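Local atomic coordinates of SH3 domain-containing protein (Dictyostelium discoideum, PDB entry 4NQI), a protein that remodels membranes through its inverse BAR domain, with roles in osmoregulation, phagocytosis and cytokinesis, and probably binds phosphatidylinositol lipids. Residues A207-M210 with S211-T215; L217-H220 with R221-N225. One frame throughout, in Å; residues are numbered along the deposited sequence.

Contact 1 of 2, residues A207-M210 with S211-T215; sequences ADTM and SKFST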
ATOM      1  N   ALA B 207       8.438  -0.431   4.986  1.00 41.15           N
ATOM      2  CA  ALA B 207       9.803  -0.104   5.392  1.00 40.28           C
ATOM      3  C   ALA B 207      10.671   0.275   4.192  1.00 37.14           C
ATOM      4  O   ALA B 207      11.504   1.183   4.279  1.00 36.34           O
ATOM      5  CB  ALA B 207      10.425  -1.262   6.159  1.00 33.95           C
ATOM      6  N   ASP B 208      10.484  -0.427   3.077  1.00 37.19           N
ATOM      7  CA  ASP B 208      11.203  -0.099   1.848  1.00 42.38           C
ATOM      8  C   ASP B 208      10.748   1.251   1.296  1.00 42.61           C
ATOM      9  O   ASP B 208      11.547   2.007   0.741  1.00 43.57           O
ATOM     10  CB  ASP B 208      11.003  -1.190   0.793  1.00 46.21           C
ATOM     11  CG  ASP B 208      11.615  -2.521   1.198  1.00 53.21           C
ATOM     12  OD1 ASP B 208      12.499  -2.536   2.082  1.00 54.27           O
ATOM     13  OD2 ASP B 208      11.217  -3.555   0.620  1.00 58.54           O
ATOM     14  N   THR B 209       9.460   1.546   1.450  1.00 43.53           N
ATOM     15  CA  THR B 209       8.894   2.809   0.984  1.00 41.89           C
ATOM     16  C   THR B 209       9.494   3.992   1.739  1.00 43.05           C
ATOM     17  O   THR B 209       9.893   4.993   1.127  1.00 36.66           O
ATOM     18  CB  THR B 209       7.363   2.830   1.141  1.00 40.50           C
ATOM     19  OG1 THR B 209       6.796   1.720   0.434  1.00 47.13           O
ATOM     20  CG2 THR B 209       6.785   4.124   0.591  1.00 37.42           C
HETATM   21  N   MSE B 210       9.559   3.874   3.065  1.00 38.47           N
HETATM   22  CA  MSE B 210      10.134   4.927   3.901  1.00 38.80           C
HETATM   23  C   MSE B 210      11.602   5.160   3.553  1.00 40.70           C
HETATM   24  O   MSE B 210      12.044   6.301   3.428  1.00 46.42           O
HETATM   25  CB  MSE B 210      10.006   4.580   5.387  1.00 35.34           C
HETATM   26  CG  MSE B 210       8.574   4.472   5.890  1.00 42.57           C
HETATM   27 SE   MSE B 210       8.468   3.976   7.777  0.52 45.47          SE
HETATM   28  CE  MSE B 210       9.247   5.576   8.559  1.00 29.96           C
ATOM     29  N   SER B 211      12.350   4.072   3.393  1.00 38.65           N
ATOM     30  CA  SER B 211      13.771   4.153   3.062  1.00 42.15           C
ATOM     31  C   SER B 211      14.011   4.825   1.710  1.00 41.16           C
ATOM     32  O   SER B 211      14.885   5.684   1.586  1.00 40.42           O
ATOM     33  CB  SER B 211      14.394   2.757   3.066  1.00 40.57           C
ATOM     34  OG  SER B 211      15.772   2.812   2.741  1.00 46.19           O
ATOM     35  N   LYS B 212      13.230   4.439   0.703  1.00 40.79           N
ATOM     36  CA  LYS B 212      13.409   4.961  -0.652  1.00 39.23           C
ATOM     37  C   LYS B 212      12.942   6.406  -0.817  1.00 35.32           C
ATOM     38  O   LYS B 212      13.701   7.256  -1.283  1.00 34.73           O
ATOM     39  CB  LYS B 212      12.712   4.064  -1.680  1.00 41.88           C
ATOM     40  CG  LYS B 212      13.482   2.801  -2.039  1.00 44.43           C
ATOM     41  CD  LYS B 212      13.110   2.300  -3.432  1.00 53.73           C
ATOM     42  CE  LYS B 212      13.872   1.027  -3.787  1.00 57.80           C
ATOM     43  NZ  LYS B 212      15.348   1.232  -3.846  1.00 56.67           N
ATOM     44  N   PHE B 213      11.694   6.678  -0.439  1.00 35.52           N
ATOM     45  CA  PHE B 213      11.096   7.998  -0.648  1.00 39.20           C
ATOM     46  C   PHE B 213      11.784   9.120   0.136  1.00 41.77           C
ATOM     47  O   PHE B 213      11.709  10.285  -0.251  1.00 42.26           O
ATOM     48  CB  PHE B 213       9.587   7.966  -0.360  1.00 39.94           C
ATOM     49  CG  PHE B 213       8.765   7.396  -1.488  1.00 38.04           C
ATOM     50  CD1 PHE B 213       9.363   7.053  -2.695  1.00 38.49           C
ATOM     51  CD2 PHE B 213       7.396   7.217  -1.350  1.00 34.10           C
ATOM     52  CE1 PHE B 213       8.613   6.536  -3.738  1.00 39.21           C
ATOM     53  CE2 PHE B 213       6.639   6.698  -2.391  1.00 35.19           C
ATOM     54  CZ  PHE B 213       7.251   6.358  -3.585  1.00 38.57           C
ATOM     55  N   SER B 214      12.460   8.767   1.226  1.00 45.57           N
ATOM     56  CA  SER B 214      13.234   9.745   1.989  1.00 46.78           C
ATOM     57  C   SER B 214      14.451  10.219   1.199  1.00 39.16           C
ATOM     58  O   SER B 214      14.805  11.399   1.239  1.00 41.58           O
ATOM     59  CB  SER B 214      13.675   9.161   3.332  1.00 46.31           C
ATOM     60  OG  SER B 214      12.564   8.941   4.179  1.00 56.11           O
ATOM     61  N   THR B 215      15.088   9.294   0.485  1.00 38.19           N
ATOM     62  CA  THR B 215      16.232   9.629  -0.359  1.00 46.44           C
ATOM     63  C   THR B 215      15.820  10.563  -1.506  1.00 42.49           C
ATOM     64  O   THR B 215      16.544  11.506  -1.835  1.00 40.63           O
ATOM     65  CB  THR B 215      16.910   8.364  -0.924  1.00 54.10           C
ATOM     66  OG1 THR B 215      17.212   7.461   0.149  1.00 59.25           O
ATOM     67  CG2 THR B 215      18.195   8.721  -1.645  1.00 58.74           C
TER
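Thr-209 and Phe-213, one helical turn apart, carry the apolar side of this contact. Both side chains leave the helix in the same direction, with the Thr-209 methyl CG2 3.7 Å from Phe-213 CD2 and oblique to the ring. OG1 of Thr-209 sits beside the backbone N (chi1 -57°), which puts CG2 anti to it and on the side of the ring; OG1 is hydrogen-bonded to the carbonyl of Leu-205, one turn earlier. Both side chains rest on Leu-88 of helix 72-140.

The backbone bonds are of the i to i+4 kind. Ser-211 N reaches Ala-207 O at 3.1 Å, Lys-212 N reaches Asp-208 O at 3.0 Å, and Phe-213 N reaches Thr-209 O at 2.9 Å, the last with an N-H...O angle of 164°.

Met-210 O, in a residue modelled as selenomethionine, is gripped twice by Ser-214. The hydroxyl OG donates to it at 2.8 Å, while the backbone bond from Ser-214 N, at 3.3 Å, is weak. Replacing Ser-214 by an alanine would probably leave the Met-210 carbonyl with only that weak amide bond from this residue. Thr-215 OG1 makes a similar but longer return, 3.3 Å to Ser-211 O, with the hydroxyl lying in the carbonyl plane.

On another side of the helix, Ala-207 packs on Met-210 of the second subunit and Ser-214 on its Ile-203. A long helix with one flank on a neighbouring helix and another on the partner subunit is the construction of the elongated, all-helical I-BAR dimer.

Contact 2 of 2, residues L217-H220 with R221-N225; sequences LNTH and RDLIN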
ATOM      1  N   LEU B 217      13.139  12.608  -1.477  1.00 39.17           N
ATOM      2  CA  LEU B 217      12.827  13.875  -0.816  1.00 43.10           C
ATOM      3  C   LEU B 217      14.087  14.700  -0.565  1.00 47.89           C
ATOM      4  O   LEU B 217      14.109  15.905  -0.817  1.00 53.98           O
ATOM      5  CB  LEU B 217      12.091  13.634   0.503  1.00 37.99           C
ATOM      6  CG  LEU B 217      10.627  13.205   0.417  1.00 41.67           C
ATOM      7  CD1 LEU B 217      10.043  12.962   1.802  1.00 40.10           C
ATOM      8  CD2 LEU B 217       9.805  14.247  -0.323  1.00 35.77           C
ATOM      9  N   ASN B 218      15.134  14.044  -0.071  1.00 46.23           N
ATOM     10  CA  ASN B 218      16.415  14.707   0.147  1.00 43.87           C
ATOM     11  C   ASN B 218      17.003  15.245  -1.155  1.00 42.69           C
ATOM     12  O   ASN B 218      17.481  16.381  -1.205  1.00 50.71           O
ATOM     13  CB  ASN B 218      17.404  13.757   0.828  1.00 51.65           C
ATOM     14  CG  ASN B 218      18.738  14.415   1.122  1.00 60.12           C
ATOM     15  OD1 ASN B 218      18.845  15.254   2.018  1.00 63.37           O
ATOM     16  ND2 ASN B 218      19.767  14.031   0.371  1.00 58.37           N
ATOM     17  N   THR B 219      16.955  14.431  -2.208  1.00 38.40           N
ATOM     18  CA  THR B 219      17.431  14.844  -3.528  1.00 43.95           C
ATOM     19  C   THR B 219      16.617  16.015  -4.084  1.00 42.67           C
ATOM     20  O   THR B 219      17.183  16.997  -4.574  1.00 40.87           O
ATOM     21  CB  THR B 219      17.403  13.672  -4.533  1.00 49.36           C
ATOM     22  OG1 THR B 219      18.363  12.683  -4.141  1.00 51.79           O
ATOM     23  CG2 THR B 219      17.735  14.156  -5.937  1.00 42.90           C
ATOM     24  N   HIS B 220      15.291  15.908  -4.004  1.00 40.86           N
ATOM     25  CA  HIS B 220      14.402  16.951  -4.514  1.00 42.88           C
ATOM     26  C   HIS B 220      14.591  18.265  -3.764  1.00 48.25           C
ATOM     27  O   HIS B 220      14.608  19.335  -4.377  1.00 51.10           O
ATOM     28  CB  HIS B 220      12.935  16.519  -4.426  1.00 37.06           C
ATOM     29  CG  HIS B 220      12.623  15.267  -5.188  1.00 40.18           C
ATOM     30  ND1 HIS B 220      11.421  14.608  -5.066  1.00 38.72           N
ATOM     31  CD2 HIS B 220      13.358  14.556  -6.074  1.00 35.57           C
ATOM     32  CE1 HIS B 220      11.428  13.538  -5.846  1.00 38.15           C
ATOM     33  NE2 HIS B 220      12.590  13.486  -6.467  1.00 36.50           N
ATOM     34  N   ARG B 221      14.726  18.179  -2.443  1.00 48.68           N
ATOM     35  CA  ARG B 221      14.902  19.363  -1.606  1.00 54.24           C
ATOM     36  C   ARG B 221      16.135  20.160  -2.021  1.00 46.84           C
ATOM     37  O   ARG B 221      16.086  21.386  -2.111  1.00 48.80           O
ATOM     38  CB  ARG B 221      15.020  18.973  -0.134  1.00 60.13           C
ATOM     39  CG  ARG B 221      14.855  20.144   0.821  1.00 65.12           C
ATOM     40  CD  ARG B 221      15.406  19.837   2.205  1.00 71.11           C
ATOM     41  NE  ARG B 221      15.221  18.441   2.595  1.00 76.24           N
ATOM     42  CZ  ARG B 221      14.070  17.934   3.023  1.00 84.10           C
ATOM     43  NH1 ARG B 221      12.992  18.702   3.101  1.00 86.68           N
ATOM     44  NH2 ARG B 221      13.993  16.653   3.365  1.00 86.14           N
ATOM     45  N   ASP B 222      17.233  19.455  -2.272  1.00 52.54           N
ATOM     46  CA  ASP B 222      18.459  20.093  -2.737  1.00 54.89           C
ATOM     47  C   ASP B 222      18.251  20.686  -4.130  1.00 57.41           C
ATOM     48  O   ASP B 222      18.768  21.760  -4.442  1.00 60.80           O
ATOM     49  CB  ASP B 222      19.611  19.086  -2.751  1.00 60.82           C
ATOM     50  CG  ASP B 222      20.952  19.736  -3.028  1.00 73.61           C
ATOM     51  OD1 ASP B 222      21.411  20.532  -2.181  1.00 73.31           O
ATOM     52  OD2 ASP B 222      21.552  19.447  -4.085  1.00 80.96           O
ATOM     53  N   LEU B 223      17.483  19.979  -4.957  1.00 51.68           N
ATOM     54  CA  LEU B 223      17.145  20.448  -6.300  1.00 50.58           C
ATOM     55  C   LEU B 223      16.261  21.694  -6.254  1.00 45.55           C
ATOM     56  O   LEU B 223      16.504  22.665  -6.974  1.00 39.57           O
ATOM     57  CB  LEU B 223      16.438  19.344  -7.091  1.00 47.65           C
ATOM     58  CG  LEU B 223      17.301  18.346  -7.864  1.00 44.19           C
ATOM     59  CD1 LEU B 223      16.432  17.315  -8.566  1.00 43.38           C
ATOM     60  CD2 LEU B 223      18.170  19.071  -8.873  1.00 42.22           C
ATOM     61  N   ILE B 224      15.233  21.651  -5.410  1.00 42.84           N
ATOM     62  CA  ILE B 224      14.298  22.764  -5.247  1.00 42.80           C
ATOM     63  C   ILE B 224      14.998  24.021  -4.715  1.00 56.38           C
ATOM     64  O   ILE B 224      14.771  25.126  -5.215  1.00 58.53           O
ATOM     65  CB  ILE B 224      13.125  22.364  -4.322  1.00 37.86           C
ATOM     66  CG1 ILE B 224      12.218  21.344  -5.022  1.00 40.77           C
ATOM     67  CG2 ILE B 224      12.317  23.582  -3.904  1.00 32.99           C
ATOM     68  CD1 ILE B 224      11.280  20.595  -4.079  1.00 46.03           C
ATOM     69  N   ASN B 225      15.857  23.844  -3.713  1.00 61.41           N
ATOM     70  CA  ASN B 225      16.597  24.960  -3.125  1.00 64.29           C
ATOM     71  C   ASN B 225      17.635  25.582  -4.070  1.00 64.76           C
ATOM     72  O   ASN B 225      18.180  26.649  -3.781  1.00 69.63           O
ATOM     73  CB  ASN B 225      17.274  24.536  -1.813  1.00 61.48           C
ATOM     74  CG  ASN B 225      16.282  24.284  -0.688  1.00 61.78           C
ATOM     75  OD1 ASN B 225      15.565  25.191  -0.260  1.00 65.75           O
ATOM     76  ND2 ASN B 225      16.254  23.053  -0.188  1.00 59.61           N
TER
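The guanidinium of Arg-221 and the carbonyl of Leu-217 meet over one face of the flat group: Leu-217 O stands 4.1 Å above the guanidinium plane, displaced toward its rim, and Asn-218 N approaches obliquely. The side chain gets there by leaving with CG anti to the backbone N (chi1 -165°) and then bending at chi3, which carries the charged end back along the preceding turn. The imidazole of His-220 instead turns to the dimer partner, and its ND1 is hydrogen-bonded to Asn-196 OD1 of the second subunit.

This is a C-terminal portion of helix 152-224, one of the long helices of the I-BAR fold, and its backbone is bonded i to i+4. Leu-217 O accepts Arg-221 N at 2.9 Å, so the same oxygen accepts the backbone hydrogen bond and faces the guanidinium. Asp-222 N to Asn-218 O is longer, 3.3 Å, yet fairly straight at 162°. Leu-223 N binds Thr-219 O at 3.0 Å, and Leu-223 CG sits 3.6 Å from that same oxygen.

Apolar contact between the turns is slight. Thr-219 CG2 comes within 4.3 Å of Leu-223 CD1, a loose touch. Leu-223 also packs on Phe-74 of helix 72-140 and on Leu-192 of the second subunit, so its side chain touches both that helix and the partner chain.

At the last turn the hydrogen bond from Ile-224 N to His-220 O is short, 2.6 Å, and nearly head-on to the carbonyl, and the branch carbon CG1 of Ile-224 closes in beside that oxygen at 3.2 Å.

How the contacts relate
Coming from the N terminus, the chain runs through helices 15-64 and 72-140 before reaching helix 152-224, which holds both contacts. Neither closes a loop: each joins adjoining pieces of one helix, and contact 1 is complete before contact 2 opens, so they stand in series without nesting or crossing. Their centres are 15 Å apart, both on the same side of the chain's centre, with contact 2 the more distal. Between them a side-chain bond from Thr-219 to the carbonyl of Thr-215 spans the step. Both stretches pack on helix 72-140 and also on the second subunit, tying this helix into the subunit's own bundle and the dimer.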